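Local coordinates for protein GCN5-related N-acetyltransferase:Aminotransferase, class-II (Rhodopseudomonas palustris, PDB 2FIW) that binds acetyl coenzyme A and, as a member of the GCN5-related N-acetyltransferase family, probably transfers its acetyl group to an amine substrate, at residues D105-E108 with K109-G112. Residues are numbered along the deposited sequence; the frame is centred on the assembly and turned at random.
Sequences DALE and KLAG
The flat groups joining D105-E108 to K109-G112 are peptide units, met at their carbonyl oxygens rather than stacked face on face. K109 N donates to D105 O (3.0 Å), L110 N to A106 O, A111 N to L107 O and G112 N to E108 O (2.8 Å), the i to i+4 pattern of an alpha helix. The A111 bond is the most bent of the four, with an angle of 142° at the hydrogen. Side-chain carbons lie alongside these acceptors, as is normal in a helix: L110 CB is 3.3 Å from A106 O, and A111 CB 3.2 Å from L107 O. Apolar contact between side chains is slight, the CD2 methyls of L107 and L110 meeting tip to tip at 4.3 Å. L107 is buried against L65, A77 and L79, while L110 reaches L63 and A111 rests on L79 and L119; this flank therefore seats the helix on the central sheet. The carboxylate of E108 turns elsewhere. With CG anti to the carbonyl carbon (chi1 -53°) and the chain extended beyond it, OE1 forms a salt bridge with K158 and OE2 a hydrogen bond with Y136. K109 touches with its root, CB lying 3.6 Å from D105 O, while the end of its chain leads away. Helix 99-112 is the crossover of a beta-alpha-beta unit between parallel strands 84-90 and 118-123 of the acetyltransferase fold. Chemically, the contact is cohesive mainly through its main chain: backbone bonds hold this last part of the helix together, whereas apolar packing and the outward bonds of E108 to K158 and Y136 tie it to the rest of the fold.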
loop_
_atom_site.group_PDB
_atom_site.type_symbol
_atom_site.label_atom_id
_atom_site.label_comp_id
_atom_site.label_asym_id
_atom_site.label_seq_id
_atom_site.Cartn_x
_atom_site.Cartn_y
_atom_site.Cartn_z
ATOM N N ASP A 105 7.142 -1.358 -7.987
ATOM C CA ASP A 105 8.377 -1.217 -8.759
ATOM C C ASP A 105 9.115 0.096 -8.426
ATOM O O ASP A 105 10.338 0.110 -8.266
ATOM C CB ASP A 105 8.068 -1.250 -10.259
ATOM C CG ASP A 105 7.629 -2.637 -10.765
ATOM O OD1 ASP A 105 7.812 -3.664 -10.053
ATOM O OD2 ASP A 105 7.085 -2.687 -11.894
ATOM N N ALA A 106 8.370 1.198 -8.331
ATOM C CA ALA A 106 8.966 2.498 -7.981
ATOM C C ALA A 106 9.595 2.492 -6.597
ATOM O O ALA A 106 10.691 3.027 -6.419
ATOM C CB ALA A 106 7.962 3.621 -8.119
ATOM N N LEU A 107 8.922 1.853 -5.636
ATOM C CA LEU A 107 9.441 1.728 -4.277
ATOM C C LEU A 107 10.700 0.856 -4.187
ATOM O O LEU A 107 11.628 1.179 -3.445
ATOM C CB LEU A 107 8.364 1.239 -3.306
ATOM C CG LEU A 107 7.134 2.125 -3.024
ATOM C CD1 LEU A 107 6.410 1.610 -1.791
ATOM C CD2 LEU A 107 7.473 3.608 -2.857
ATOM N N GLU A 108 10.743 -0.234 -4.945
ATOM C CA GLU A 108 11.955 -1.069 -5.004
ATOM C C GLU A 108 13.159 -0.363 -5.651
ATOM O O GLU A 108 14.279 -0.526 -5.189
ATOM C CB GLU A 108 11.663 -2.397 -5.694
ATOM C CG GLU A 108 10.490 -3.101 -5.059
ATOM C CD GLU A 108 10.106 -4.412 -5.711
ATOM O OE1 GLU A 108 10.643 -4.755 -6.797
ATOM O OE2 GLU A 108 9.250 -5.101 -5.113
ATOM N N LYS A 109 12.929 0.414 -6.709
ATOM C CA LYS A 109 13.990 1.206 -7.352
ATOM C C LYS A 109 14.529 2.228 -6.348
ATOM O O LYS A 109 15.740 2.347 -6.164
ATOM C CB LYS A 109 13.441 1.906 -8.608
ATOM C CG LYS A 109 14.412 2.807 -9.385
ATOM C CD LYS A 109 13.699 3.340 -10.646
ATOM C CE LYS A 109 14.593 4.204 -11.551
ATOM N NZ LYS A 109 15.425 3.419 -12.531
ATOM N N LEU A 110 13.602 2.931 -5.693
ATOM C CA LEU A 110 13.887 3.921 -4.669
ATOM C C LEU A 110 14.663 3.318 -3.501
ATOM O O LEU A 110 15.574 3.951 -2.975
ATOM C CB LEU A 110 12.566 4.494 -4.147
ATOM C CG LEU A 110 12.301 5.974 -3.924
ATOM C CD1 LEU A 110 12.976 6.876 -4.961
ATOM C CD2 LEU A 110 10.796 6.171 -3.948
ATOM N N ALA A 111 14.292 2.106 -3.100
ATOM C CA ALA A 111 14.928 1.441 -1.970
ATOM C C ALA A 111 16.310 0.865 -2.336
ATOM O O ALA A 111 17.250 0.948 -1.548
ATOM C CB ALA A 111 14.019 0.372 -1.404
ATOM N N GLY A 112 16.431 0.279 -3.521
ATOM C CA GLY A 112 17.733 -0.141 -4.042
ATOM C C GLY A 112 18.699 1.034 -4.097
ATOM O O GLY A 112 19.822 0.940 -3.614
#